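Local coordinates for histidinol-phosphatase (Listeria monocytogenes serotype 4b str. H7858, PDB 6NLR), which probably hydrolyses L-histidinol phosphate to L-histidinol and inorganic phosphate, a late step of histidine biosynthesis, at a trinuclear metal centre, at residues A[17-22]-A[72-77]; A[24-29]-A[263-268]; A[147-152]-A[156-161]. One frame throughout, in Å; residues are numbered along the deposited sequence.

Contact 1: residues A[17-22]-A[72-77]; sequences HDDVEE and FKKMNH
Asp19 OD1 is gripped from opposite faces of its carboxylate. From helix 68-81 Lys74 NZ donates to Asp19 OD1 at 3.0 Å, approaching 35° out of the carboxylate plane. On the other face Glu21 N makes the N-cap bond of helix 20-29, 2.8 Å from Asp19 OD1 and nearly straight at 171°. The capping oxygen is therefore the one that takes the stronger half of the salt bridge; Asp19 OD2 receives a weak bond from the same ammonium. Lys74 reaches over through two bends, at chi2 (61°) and at chi4, and its CE and NZ slide past Val20 CG1. Beside this polar pair lies an apolar one: Val20 CG1 presses on SE of the selenomethionine Met75 at 3.8 Å, and Ile37 of strand 34-40 touches both residues. On the more open flank a water bridges Glu21 OE1 and His77 NE2, which it meets in the plane of the ring. The strongest polar partner of Lys74 NZ is Glu10, by a salt bridge to OE2; Glu10 OE1 accepts from Val20 N. Two carboxylates thus share one lysine at the start of the helix, an arrangement likely to keep all three groups charged.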
ATOM      1  N   HIS A  17      17.224  -1.267  -3.985  1.00 34.17           N
ATOM      2  CA  HIS A  17      18.342  -1.519  -3.034  1.00 37.33           C
ATOM      3  C   HIS A  17      19.096  -0.212  -2.748  1.00 38.32           C
ATOM      4  O   HIS A  17      20.224  -0.287  -2.194  1.00 38.33           O
ATOM      5  CB  HIS A  17      19.273  -2.640  -3.557  1.00 42.37           C
ATOM      6  CG  HIS A  17      18.536  -3.923  -3.705  1.00 51.43           C
ATOM      7  ND1 HIS A  17      18.271  -4.502  -4.933  1.00 54.36           N
ATOM      8  CD2 HIS A  17      17.926  -4.689  -2.777  1.00 56.45           C
ATOM      9  CE1 HIS A  17      17.565  -5.597  -4.746  1.00 58.77           C
ATOM     10  NE2 HIS A  17      17.336  -5.730  -3.432  1.00 58.67           N
ATOM     11  N   ASP A  18      18.534   0.956  -3.105  1.00 36.27           N
ATOM     12  CA  ASP A  18      19.103   2.253  -2.652  1.00 35.11           C
ATOM     13  C   ASP A  18      19.073   2.275  -1.122  1.00 31.45           C
ATOM     14  O   ASP A  18      18.103   1.785  -0.534  1.00 31.00           O
ATOM     15  CB  ASP A  18      18.343   3.466  -3.186  1.00 38.21           C
ATOM     16  CG  ASP A  18      18.529   3.722  -4.674  1.00 38.08           C
ATOM     17  OD1 ASP A  18      19.370   3.036  -5.282  1.00 39.52           O
ATOM     18  OD2 ASP A  18      17.795   4.587  -5.210  1.00 36.28           O
ATOM     19  N   ASP A  19      20.095   2.849  -0.513  1.00 32.19           N
ATOM     20  CA  ASP A  19      20.155   3.040   0.951  1.00 32.94           C
ATOM     21  C   ASP A  19      19.089   4.060   1.360  1.00 30.78           C
ATOM     22  O   ASP A  19      19.052   5.160   0.771  1.00 30.75           O
ATOM     23  CB  ASP A  19      21.549   3.472   1.384  1.00 34.26           C
ATOM     24  CG  ASP A  19      21.751   3.367   2.888  1.00 38.27           C
ATOM     25  OD1 ASP A  19      20.879   3.812   3.653  1.00 33.72           O
ATOM     26  OD2 ASP A  19      22.773   2.838   3.284  1.00 53.68           O
ATOM     27  N   VAL A  20      18.311   3.722   2.385  1.00 28.52           N
ATOM     28  CA  VAL A  20      17.298   4.626   3.004  1.00 28.10           C
ATOM     29  C   VAL A  20      17.949   5.979   3.303  1.00 28.16           C
ATOM     30  O   VAL A  20      17.257   6.995   3.203  1.00 27.58           O
ATOM     31  CB  VAL A  20      16.667   4.007   4.261  1.00 27.84           C
ATOM     32  CG1 VAL A  20      17.702   3.716   5.332  1.00 29.17           C
ATOM     33  CG2 VAL A  20      15.540   4.872   4.818  1.00 27.50           C
ATOM     34  N   GLU A  21      19.220   6.011   3.671  1.00 29.09           N
ATOM     35  CA  GLU A  21      19.881   7.283   4.041  1.00 32.29           C
ATOM     36  C   GLU A  21      19.859   8.250   2.854  1.00 30.74           C
ATOM     37  O   GLU A  21      19.612   9.432   3.086  1.00 27.22           O
ATOM     38  CB  GLU A  21      21.329   7.043   4.467  1.00 32.41           C
ATOM     39  CG  GLU A  21      21.987   8.299   4.986  1.00 36.76           C
ATOM     40  CD  GLU A  21      22.960   8.040   6.129  1.00 38.68           C
ATOM     41  OE1 GLU A  21      23.215   6.847   6.454  1.00 38.96           O
ATOM     42  OE2 GLU A  21      23.419   9.015   6.718  1.00 37.30           O
ATOM     43  N   GLU A  22      20.138   7.768   1.640  1.00 33.05           N
ATOM     44  CA  GLU A  22      20.174   8.617   0.413  1.00 34.47           C
ATOM     45  C   GLU A  22      18.744   9.074   0.108  1.00 31.53           C
ATOM     46  O   GLU A  22      18.554  10.194  -0.358  1.00 28.32           O
ATOM     47  CB  GLU A  22      20.829   7.895  -0.772  1.00 38.98           C
ATOM     48  CG  GLU A  22      22.290   7.511  -0.543  1.00 47.94           C
ATOM     49  CD  GLU A  22      23.226   8.581   0.025  1.00 60.03           C
ATOM     50  OE1 GLU A  22      23.398   9.633  -0.634  1.00 62.59           O
ATOM     51  OE2 GLU A  22      23.799   8.361   1.137  1.00 77.49           O
ATOM     52  N   PHE A  72      14.845  -2.666  12.265  1.00 27.36           N
ATOM     53  CA  PHE A  72      14.590  -1.708  13.370  1.00 29.34           C
ATOM     54  C   PHE A  72      15.881  -0.984  13.750  1.00 29.28           C
ATOM     55  O   PHE A  72      15.843   0.228  13.953  1.00 31.17           O
ATOM     56  CB  PHE A  72      13.951  -2.396  14.576  1.00 32.30           C
ATOM     57  CG  PHE A  72      12.476  -2.618  14.382  1.00 31.88           C
ATOM     58  CD1 PHE A  72      11.637  -1.545  14.154  1.00 32.24           C
ATOM     59  CD2 PHE A  72      11.939  -3.891  14.397  1.00 31.91           C
ATOM     60  CE1 PHE A  72      10.275  -1.733  13.997  1.00 32.43           C
ATOM     61  CE2 PHE A  72      10.579  -4.080  14.229  1.00 29.54           C
ATOM     62  CZ  PHE A  72       9.756  -3.002  14.032  1.00 32.15           C
ATOM     63  N   LYS A  73      17.001  -1.695  13.835  1.00 30.38           N
ATOM     64  CA  LYS A  73      18.277  -1.055  14.209  1.00 32.35           C
ATOM     65  C   LYS A  73      18.617   0.035  13.179  1.00 31.53           C
ATOM     66  O   LYS A  73      18.929   1.157  13.593  1.00 32.65           O
ATOM     67  CB  LYS A  73      19.380  -2.105  14.309  1.00 34.07           C
ATOM     68  CG  LYS A  73      20.751  -1.535  14.606  1.00 35.99           C
ATOM     69  CD  LYS A  73      21.828  -2.573  14.566  1.00 39.83           C
ATOM     70  CE  LYS A  73      23.189  -1.984  14.846  1.00 42.78           C
ATOM     71  NZ  LYS A  73      24.238  -2.856  14.291  1.00 44.31           N
ATOM     72  N   LYS A  74      18.582  -0.281  11.882  1.00 30.54           N
ATOM     73  CA  LYS A  74      18.976   0.680  10.815  1.00 29.42           C
ATOM     74  C   LYS A  74      18.019   1.876  10.831  1.00 27.57           C
ATOM     75  O   LYS A  74      18.470   3.012  10.791  1.00 24.50           O
ATOM     76  CB  LYS A  74      19.013  -0.001   9.449  1.00 30.34           C
ATOM     77  CG  LYS A  74      19.296   0.922   8.264  1.00 31.08           C
ATOM     78  CD  LYS A  74      20.645   1.605   8.347  1.00 32.81           C
ATOM     79  CE  LYS A  74      20.878   2.560   7.198  1.00 34.59           C
ATOM     80  NZ  LYS A  74      20.924   1.832   5.910  1.00 33.75           N
HETATM   81  N   MSE A  75      16.701   1.630  10.877  1.00 27.10           N
HETATM   82  CA  MSE A  75      15.758   2.736  10.751  1.00 27.65           C
HETATM   83  C   MSE A  75      15.818   3.650  11.982  1.00 28.45           C
HETATM   84  O   MSE A  75      15.647   4.853  11.845  1.00 31.11           O
HETATM   85  CB  MSE A  75      14.324   2.238  10.532  1.00 27.49           C
HETATM   86  CG  MSE A  75      14.094   1.455   9.244  1.00 29.24           C
HETATM   87 SE   MSE A  75      15.207   2.068   7.729  1.00 30.29          SE
HETATM   88  CE  MSE A  75      15.959   0.427   6.944  1.00 29.13           C
ATOM     89  N   ASN A  76      15.983   3.078  13.178  1.00 28.81           N
ATOM     90  CA  ASN A  76      16.096   3.854  14.401  1.00 29.13           C
ATOM     91  C   ASN A  76      17.357   4.718  14.328  1.00 28.37           C
ATOM     92  O   ASN A  76      17.324   5.873  14.772  1.00 28.02           O
ATOM     93  CB  ASN A  76      16.083   2.977  15.668  1.00 30.12           C
ATOM     94  CG  ASN A  76      14.656   2.658  16.105  1.00 32.98           C
ATOM     95  OD1 ASN A  76      14.190   1.510  16.049  1.00 34.83           O
ATOM     96  ND2 ASN A  76      13.915   3.689  16.464  1.00 27.55           N
ATOM     97  N   HIS A  77      18.436   4.201  13.756  1.00 28.06           N
ATOM     98  CA  HIS A  77      19.690   4.985  13.561  1.00 28.09           C
ATOM     99  C   HIS A  77      19.394   6.203  12.659  1.00 29.34           C
ATOM    100  O   HIS A  77      19.808   7.330  12.983  1.00 28.16           O
ATOM    101  CB  HIS A  77      20.779   4.069  12.988  1.00 28.61           C
ATOM    102  CG  HIS A  77      21.949   4.797  12.422  1.00 29.99           C
ATOM    103  ND1 HIS A  77      22.825   5.467  13.217  1.00 29.79           N
ATOM    104  CD2 HIS A  77      22.391   4.944  11.147  1.00 31.34           C
ATOM    105  CE1 HIS A  77      23.742   6.044  12.467  1.00 32.25           C
ATOM    106  NE2 HIS A  77      23.507   5.733  11.188  1.00 32.53           N
TER
HETATM  107  O   HOH W   1      24.896   6.508   8.919  1.00 32.24           O

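Contact 2: residues A[24-29]-A[263-268]; sequences VLKAIE and QDIGRG
Ile265 packs against Lys26 and Ala27 where two distant parts of the PHP fold, which is akin to the TIM barrel, come together: helix 20-29, near the beginning of the chain, meets the loop that follows strand 253-256, near its end. The loop presents the isoleucine on a type II beta turn running from Asp264 to Arg267. Ile265 holds the second position, Gly266 the third with its positive phi of 82°, and Arg267 N closes the turn onto Asp264 O at 3.1 Å.

From CA the isoleucine heads for the helix. Ile265 CB lies 4.0 Å from Lys26 CG, where the two side chains pass in opposite directions. The branch then divides the work. CG2 of Ile265, set anti to the backbone N, comes nearest the helix: it sits 3.7 Å from Ala27 N, equally near Ala27 CA, and 4.0 Å from Ala27 CB, so a methyl rests on the helix backbone as much as on a side chain. CG1 turns off beside the backbone N, and Ile265 CD1 at its end stays 4.8 Å from Ala27 CB. Tyr35 of strand 34-40 touches both Ile265 and Ala27, extending the apolar patch to that strand.

Lys26 lends only its aliphatic part. Beyond CG the chain bends at chi2 (69°) and carries NZ away from the loop, to a weak salt bridge with Glu29 one turn on. The beta turn also carries polar links toward the metal-binding loop. Asp264 OD2 accepts from the backbone N of His260, itself a manganese ligand, while Arg267 NE donates to Ser257 O and the Asp264 carboxylate lies over one face of the Arg267 guanidinium, Asp264 CG 3.5 Å above its plane.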
ATOM      1  N   VAL A  24      16.398   9.612   2.429  1.00 28.19           N
ATOM      2  CA  VAL A  24      16.071  10.603   3.440  1.00 27.39           C
ATOM      3  C   VAL A  24      16.741  11.933   3.079  1.00 27.41           C
ATOM      4  O   VAL A  24      16.080  12.974   3.186  1.00 27.25           O
ATOM      5  CB  VAL A  24      16.454  10.094   4.841  1.00 28.08           C
ATOM      6  CG1 VAL A  24      16.621  11.222   5.859  1.00 29.82           C
ATOM      7  CG2 VAL A  24      15.437   9.069   5.321  1.00 29.86           C
ATOM      8  N   LEU A  25      18.003  11.906   2.640  1.00 28.07           N
ATOM      9  CA  LEU A  25      18.735  13.136   2.240  1.00 29.08           C
ATOM     10  C   LEU A  25      17.987  13.805   1.079  1.00 30.50           C
ATOM     11  O   LEU A  25      17.902  15.054   1.060  1.00 30.64           O
ATOM     12  CB  LEU A  25      20.185  12.797   1.875  1.00 31.77           C
ATOM     13  CG  LEU A  25      21.130  12.551   3.058  1.00 33.27           C
ATOM     14  CD1 LEU A  25      22.446  11.896   2.596  1.00 34.20           C
ATOM     15  CD2 LEU A  25      21.420  13.865   3.796  1.00 33.54           C
ATOM     16  N   LYS A  26      17.452  13.023   0.142  1.00 29.78           N
ATOM     17  CA  LYS A  26      16.676  13.581  -0.994  1.00 31.21           C
ATOM     18  C   LYS A  26      15.362  14.188  -0.472  1.00 28.50           C
ATOM     19  O   LYS A  26      15.006  15.275  -0.921  1.00 29.94           O
ATOM     20  CB  LYS A  26      16.385  12.518  -2.055  1.00 31.07           C
ATOM     21  CG  LYS A  26      15.733  13.063  -3.316  1.00 35.07           C
ATOM     22  CD  LYS A  26      16.639  13.926  -4.119  1.00 40.88           C
ATOM     23  CE  LYS A  26      15.981  14.431  -5.383  1.00 47.91           C
ATOM     24  NZ  LYS A  26      16.966  15.177  -6.209  1.00 54.57           N
ATOM     25  N   ALA A  27      14.657  13.509   0.429  1.00 27.56           N
ATOM     26  CA  ALA A  27      13.413  14.044   1.030  1.00 28.14           C
ATOM     27  C   ALA A  27      13.719  15.398   1.687  1.00 28.54           C
ATOM     28  O   ALA A  27      12.915  16.335   1.499  1.00 28.38           O
ATOM     29  CB  ALA A  27      12.772  13.062   1.974  1.00 25.96           C
ATOM     30  N   ILE A  28      14.857  15.532   2.380  1.00 29.74           N
ATOM     31  CA  ILE A  28      15.218  16.811   3.068  1.00 29.80           C
ATOM     32  C   ILE A  28      15.463  17.879   1.994  1.00 33.43           C
ATOM     33  O   ILE A  28      14.976  18.989   2.150  1.00 33.69           O
ATOM     34  CB  ILE A  28      16.416  16.614   4.006  1.00 30.63           C
ATOM     35  CG1 ILE A  28      16.050  15.673   5.160  1.00 29.84           C
ATOM     36  CG2 ILE A  28      16.978  17.960   4.487  1.00 30.36           C
ATOM     37  CD1 ILE A  28      17.227  15.162   5.948  1.00 29.66           C
ATOM     38  N   GLU A  29      16.170  17.545   0.921  1.00 34.38           N
ATOM     39  CA  GLU A  29      16.439  18.478  -0.203  1.00 36.85           C
ATOM     40  C   GLU A  29      15.105  18.968  -0.780  1.00 36.86           C
ATOM     41  O   GLU A  29      15.059  20.119  -1.207  1.00 39.26           O
ATOM     42  CB  GLU A  29      17.299  17.768  -1.250  1.00 40.87           C
ATOM     43  CG  GLU A  29      17.723  18.590  -2.455  1.00 47.35           C
ATOM     44  CD  GLU A  29      18.289  17.705  -3.567  1.00 56.91           C
ATOM     45  OE1 GLU A  29      18.804  16.592  -3.258  1.00 59.39           O
ATOM     46  OE2 GLU A  29      18.194  18.097  -4.745  1.00 67.91           O
ATOM     47  N   GLN A 263      15.093   8.077  -6.734  1.00 31.46           N
ATOM     48  CA  GLN A 263      14.490   8.742  -7.916  1.00 32.70           C
ATOM     49  C   GLN A 263      12.985   8.899  -7.697  1.00 30.44           C
ATOM     50  O   GLN A 263      12.414   9.779  -8.302  1.00 29.99           O
ATOM     51  CB  GLN A 263      14.790   7.970  -9.202  1.00 37.59           C
ATOM     52  CG  GLN A 263      16.255   8.052  -9.622  1.00 45.90           C
ATOM     53  CD  GLN A 263      16.804   9.458  -9.706  1.00 53.03           C
ATOM     54  OE1 GLN A 263      17.493   9.932  -8.794  1.00 51.63           O
ATOM     55  NE2 GLN A 263      16.498  10.134 -10.807  1.00 60.50           N
ATOM     56  N   ASP A 264      12.383   8.074  -6.851  1.00 28.21           N
ATOM     57  CA  ASP A 264      10.925   8.091  -6.577  1.00 26.40           C
ATOM     58  C   ASP A 264      10.564   9.210  -5.593  1.00 26.37           C
ATOM     59  O   ASP A 264       9.381   9.564  -5.507  1.00 26.54           O
ATOM     60  CB  ASP A 264      10.480   6.764  -5.966  1.00 26.77           C
ATOM     61  CG  ASP A 264      10.588   5.569  -6.888  1.00 29.59           C
ATOM     62  OD1 ASP A 264      10.712   5.768  -8.121  1.00 27.93           O
ATOM     63  OD2 ASP A 264      10.507   4.433  -6.367  1.00 28.56           O
ATOM     64  N   ILE A 265      11.511   9.683  -4.787  1.00 26.60           N
ATOM     65  CA  ILE A 265      11.193  10.604  -3.656  1.00 27.58           C
ATOM     66  C   ILE A 265      10.530  11.866  -4.222  1.00 26.88           C
ATOM     67  O   ILE A 265      11.064  12.427  -5.170  1.00 23.03           O
ATOM     68  CB  ILE A 265      12.451  10.921  -2.819  1.00 29.85           C
ATOM     69  CG1 ILE A 265      12.968   9.667  -2.092  1.00 28.66           C
ATOM     70  CG2 ILE A 265      12.185  12.062  -1.853  1.00 29.56           C
ATOM     71  CD1 ILE A 265      12.139   9.251  -0.934  1.00 28.27           C
ATOM     72  N   GLY A 266       9.396  12.277  -3.641  1.00 27.06           N
ATOM     73  CA  GLY A 266       8.669  13.509  -4.000  1.00 26.34           C
ATOM     74  C   GLY A 266       7.777  13.329  -5.222  1.00 26.74           C
ATOM     75  O   GLY A 266       7.086  14.272  -5.564  1.00 25.98           O
ATOM     76  N   ARG A 267       7.743  12.154  -5.860  1.00 25.00           N
ATOM     77  CA  ARG A 267       7.074  12.026  -7.183  1.00 27.49           C
ATOM     78  C   ARG A 267       5.567  12.303  -7.017  1.00 25.17           C
ATOM     79  O   ARG A 267       4.958  11.840  -6.029  1.00 23.98           O
ATOM     80  CB  ARG A 267       7.356  10.653  -7.810  1.00 28.06           C
ATOM     81  CG  ARG A 267       6.685   9.489  -7.091  1.00 27.25           C
ATOM     82  CD  ARG A 267       7.111   8.178  -7.720  1.00 30.85           C
ATOM     83  NE  ARG A 267       6.711   7.018  -6.928  1.00 26.79           N
ATOM     84  CZ  ARG A 267       6.907   5.758  -7.304  1.00 28.91           C
ATOM     85  NH1 ARG A 267       7.448   5.489  -8.483  1.00 30.04           N
ATOM     86  NH2 ARG A 267       6.552   4.763  -6.505  1.00 27.32           N
ATOM     87  N   GLY A 268       4.991  13.068  -7.939  1.00 28.41           N
ATOM     88  CA  GLY A 268       3.546  13.369  -7.981  1.00 28.20           C
ATOM     89  C   GLY A 268       3.084  14.224  -6.788  1.00 29.66           C
ATOM     90  O   GLY A 268       1.847  14.363  -6.585  1.00 27.81           O
TER

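Contact 3: residues A[147-152]-A[156-161]; sequences QFYGGF and QLAYLE
Tyr149 and Ala158 form the snug part of the tight turn joining two consecutive helices, in which helix 138-149 gives way to helix 152-168 after two glycines. Ala158 CB stands over the middle of the Tyr149 ring, 3.6 Å from its centroid and 10° off the normal, a textbook CH-pi contact. The ring's opposite face is taken by its own neighbour: Phe148 CD2 sits 3.6 Å above the Tyr149 plane, so the tyrosine is clamped between a methyl and the rim of a phenyl ring.

A second close pairing lies at the first turn of the new helix. Gln156 N donates to Phe152 O at 2.9 Å, and the side chains of the same two residues cross at a slant, ring and amide planes 53° apart. NE2 of Gln156 comes to the ring edge, 3.6 Å from Phe152 CE2, and its hydrogen bond goes to Gln186.

Between these buttressed points the chain is looser. Gly150, exposed, ends the first helix with a positive phi of 107° and touches nothing across the corner; Gly151 follows as N-cap of the second helix. Inward, the corner is enclosed: Phe192 meets the Phe152 ring, Val203 of helix 201-217 packs on Gln156 and Leu157, and strand 117-127 receives Phe148 and Tyr159.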
ATOM      1  N   GLN A 147      -9.176 -13.370 -15.220  1.00 21.93           N
ATOM      2  CA  GLN A 147      -9.797 -14.566 -15.824  1.00 25.43           C
ATOM      3  C   GLN A 147     -10.522 -15.376 -14.736  1.00 24.34           C
ATOM      4  O   GLN A 147     -11.579 -15.934 -15.037  1.00 25.69           O
ATOM      5  CB  GLN A 147      -8.743 -15.369 -16.578  1.00 28.05           C
ATOM      6  CG  GLN A 147      -8.396 -14.744 -17.923  1.00 31.96           C
ATOM      7  CD  GLN A 147      -7.350 -15.532 -18.674  1.00 35.67           C
ATOM      8  OE1 GLN A 147      -7.108 -15.309 -19.855  1.00 45.08           O
ATOM      9  NE2 GLN A 147      -6.769 -16.515 -18.012  1.00 39.72           N
ATOM     10  N   PHE A 148      -9.982 -15.434 -13.522  1.00 21.64           N
ATOM     11  CA  PHE A 148     -10.585 -16.203 -12.407  1.00 22.44           C
ATOM     12  C   PHE A 148     -11.952 -15.608 -12.050  1.00 21.89           C
ATOM     13  O   PHE A 148     -12.912 -16.416 -11.891  1.00 21.67           O
ATOM     14  CB  PHE A 148      -9.662 -16.229 -11.186  1.00 22.71           C
ATOM     15  CG  PHE A 148     -10.152 -17.066 -10.034  1.00 22.77           C
ATOM     16  CD1 PHE A 148      -9.979 -18.438 -10.033  1.00 23.79           C
ATOM     17  CD2 PHE A 148     -10.731 -16.468  -8.924  1.00 23.90           C
ATOM     18  CE1 PHE A 148     -10.403 -19.197  -8.950  1.00 24.75           C
ATOM     19  CE2 PHE A 148     -11.161 -17.226  -7.842  1.00 24.04           C
ATOM     20  CZ  PHE A 148     -10.995 -18.589  -7.855  1.00 24.24           C
ATOM     21  N   TYR A 149     -12.051 -14.270 -11.937  1.00 19.96           N
ATOM     22  CA  TYR A 149     -13.274 -13.570 -11.463  1.00 20.72           C
ATOM     23  C   TYR A 149     -14.243 -13.330 -12.616  1.00 21.34           C
ATOM     24  O   TYR A 149     -15.421 -13.117 -12.325  1.00 21.21           O
ATOM     25  CB  TYR A 149     -12.921 -12.330 -10.646  1.00 20.89           C
ATOM     26  CG  TYR A 149     -12.401 -12.690  -9.276  1.00 19.45           C
ATOM     27  CD1 TYR A 149     -13.235 -13.212  -8.303  1.00 19.93           C
ATOM     28  CD2 TYR A 149     -11.056 -12.577  -8.989  1.00 19.30           C
ATOM     29  CE1 TYR A 149     -12.740 -13.587  -7.061  1.00 20.35           C
ATOM     30  CE2 TYR A 149     -10.548 -12.916  -7.747  1.00 17.85           C
ATOM     31  CZ  TYR A 149     -11.390 -13.431  -6.783  1.00 18.95           C
ATOM     32  OH  TYR A 149     -10.870 -13.799  -5.578  1.00 19.69           O
ATOM     33  N   GLY A 150     -13.782 -13.436 -13.863  1.00 22.79           N
ATOM     34  CA  GLY A 150     -14.631 -13.350 -15.062  1.00 24.72           C
ATOM     35  C   GLY A 150     -14.482 -12.057 -15.847  1.00 24.11           C
ATOM     36  O   GLY A 150     -15.226 -11.890 -16.781  1.00 26.24           O
ATOM     37  N   GLY A 151     -13.560 -11.169 -15.486  1.00 23.58           N
ATOM     38  CA  GLY A 151     -13.351  -9.913 -16.227  1.00 23.54           C
ATOM     39  C   GLY A 151     -12.851  -8.806 -15.325  1.00 21.63           C
ATOM     40  O   GLY A 151     -12.782  -8.993 -14.100  1.00 20.06           O
ATOM     41  N   PHE A 152     -12.506  -7.682 -15.930  1.00 22.09           N
ATOM     42  CA  PHE A 152     -11.819  -6.577 -15.223  1.00 21.76           C
ATOM     43  C   PHE A 152     -12.724  -6.050 -14.114  1.00 20.79           C
ATOM     44  O   PHE A 152     -12.231  -5.851 -12.986  1.00 21.05           O
ATOM     45  CB  PHE A 152     -11.382  -5.474 -16.184  1.00 23.50           C
ATOM     46  CG  PHE A 152     -10.473  -4.474 -15.523  1.00 23.80           C
ATOM     47  CD1 PHE A 152      -9.109  -4.710 -15.450  1.00 22.95           C
ATOM     48  CD2 PHE A 152     -10.991  -3.325 -14.931  1.00 22.96           C
ATOM     49  CE1 PHE A 152      -8.276  -3.787 -14.829  1.00 24.30           C
ATOM     50  CE2 PHE A 152     -10.161  -2.405 -14.323  1.00 25.33           C
ATOM     51  CZ  PHE A 152      -8.809  -2.645 -14.249  1.00 23.62           C
ATOM     52  N   GLN A 156     -12.323  -5.954 -10.064  1.00 19.33           N
ATOM     53  CA  GLN A 156     -12.457  -4.705  -9.271  1.00 20.40           C
ATOM     54  C   GLN A 156     -13.314  -5.020  -8.036  1.00 20.33           C
ATOM     55  O   GLN A 156     -12.951  -4.618  -6.907  1.00 18.71           O
ATOM     56  CB  GLN A 156     -13.141  -3.572 -10.044  1.00 21.28           C
ATOM     57  CG  GLN A 156     -12.292  -2.925 -11.112  1.00 22.74           C
ATOM     58  CD  GLN A 156     -13.081  -1.951 -11.955  1.00 26.50           C
ATOM     59  OE1 GLN A 156     -14.164  -2.259 -12.445  1.00 26.08           O
ATOM     60  NE2 GLN A 156     -12.535  -0.763 -12.144  1.00 25.88           N
ATOM     61  N   LEU A 157     -14.438  -5.695  -8.252  1.00 19.64           N
ATOM     62  CA  LEU A 157     -15.416  -5.910  -7.158  1.00 21.02           C
ATOM     63  C   LEU A 157     -14.837  -6.909  -6.144  1.00 21.36           C
ATOM     64  O   LEU A 157     -15.044  -6.700  -4.929  1.00 20.95           O
ATOM     65  CB  LEU A 157     -16.747  -6.372  -7.755  1.00 23.30           C
ATOM     66  CG  LEU A 157     -17.475  -5.291  -8.543  1.00 23.89           C
ATOM     67  CD1 LEU A 157     -18.588  -5.860  -9.390  1.00 27.96           C
ATOM     68  CD2 LEU A 157     -18.000  -4.255  -7.589  1.00 25.01           C
ATOM     69  N   ALA A 158     -14.108  -7.935  -6.600  1.00 19.40           N
ATOM     70  CA  ALA A 158     -13.452  -8.886  -5.668  1.00 19.84           C
ATOM     71  C   ALA A 158     -12.373  -8.147  -4.852  1.00 19.74           C
ATOM     72  O   ALA A 158     -12.256  -8.353  -3.631  1.00 19.30           O
ATOM     73  CB  ALA A 158     -12.880 -10.025  -6.430  1.00 20.27           C
ATOM     74  N   TYR A 159     -11.621  -7.280  -5.511  1.00 20.78           N
ATOM     75  CA  TYR A 159     -10.567  -6.448  -4.869  1.00 20.54           C
ATOM     76  C   TYR A 159     -11.198  -5.565  -3.787  1.00 20.82           C
ATOM     77  O   TYR A 159     -10.703  -5.558  -2.616  1.00 20.45           O
ATOM     78  CB  TYR A 159      -9.828  -5.633  -5.929  1.00 19.33           C
ATOM     79  CG  TYR A 159      -8.981  -4.543  -5.339  1.00 20.40           C
ATOM     80  CD1 TYR A 159      -7.731  -4.832  -4.786  1.00 20.91           C
ATOM     81  CD2 TYR A 159      -9.447  -3.236  -5.284  1.00 19.62           C
ATOM     82  CE1 TYR A 159      -6.965  -3.837  -4.204  1.00 19.66           C
ATOM     83  CE2 TYR A 159      -8.674  -2.231  -4.741  1.00 18.74           C
ATOM     84  CZ  TYR A 159      -7.442  -2.528  -4.180  1.00 18.59           C
ATOM     85  OH  TYR A 159      -6.701  -1.516  -3.622  1.00 18.23           O
ATOM     86  N   LEU A 160     -12.266  -4.848  -4.136  1.00 21.11           N
ATOM     87  CA  LEU A 160     -12.912  -3.915  -3.178  1.00 22.63           C
ATOM     88  C   LEU A 160     -13.530  -4.700  -2.012  1.00 21.77           C
ATOM     89  O   LEU A 160     -13.548  -4.148  -0.895  1.00 21.33           O
ATOM     90  CB  LEU A 160     -13.930  -3.035  -3.902  1.00 21.79           C
ATOM     91  CG  LEU A 160     -13.315  -2.057  -4.893  1.00 19.73           C
ATOM     92  CD1 LEU A 160     -14.393  -1.284  -5.631  1.00 23.76           C
ATOM     93  CD2 LEU A 160     -12.382  -1.096  -4.199  1.00 20.64           C
ATOM     94  N   GLU A 161     -14.021  -5.919  -2.233  1.00 21.69           N
ATOM     95  CA  GLU A 161     -14.529  -6.759  -1.120  1.00 22.64           C
ATOM     96  C   GLU A 161     -13.364  -7.030  -0.153  1.00 24.09           C
ATOM     97  O   GLU A 161     -13.578  -6.950   1.072  1.00 21.98           O
ATOM     98  CB  GLU A 161     -15.159  -8.059  -1.620  1.00 27.06           C
ATOM     99  CG  GLU A 161     -15.590  -8.994  -0.488  1.00 33.29           C
ATOM    100  CD  GLU A 161     -16.579  -8.391   0.512  1.00 42.75           C
ATOM    101  OE1 GLU A 161     -17.427  -7.540   0.087  1.00 50.70           O
ATOM    102  OE2 GLU A 161     -16.495  -8.744   1.721  1.00 44.57           O
TER

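Contacts 1 and 2 work on successive parts of helix 20-29, their centres 15 Å apart: the first ties its beginning to helix 68-81, the second ties its later turns to the loop of residues 263-268. Their segments alternate along the chain, and Asp18 OD2, bonded to Val262 N, links the approach to the helix with the residue just before that segment. Neither touches the metals; Val20 and Ile265 stand about 13 Å and 12 Å from the cobalt, side chain to ion. Contact 3 is a local corner on the other side of the chain's centre, its own centre about 37 Å from that of contact 1 and 34 Å from that of contact 2.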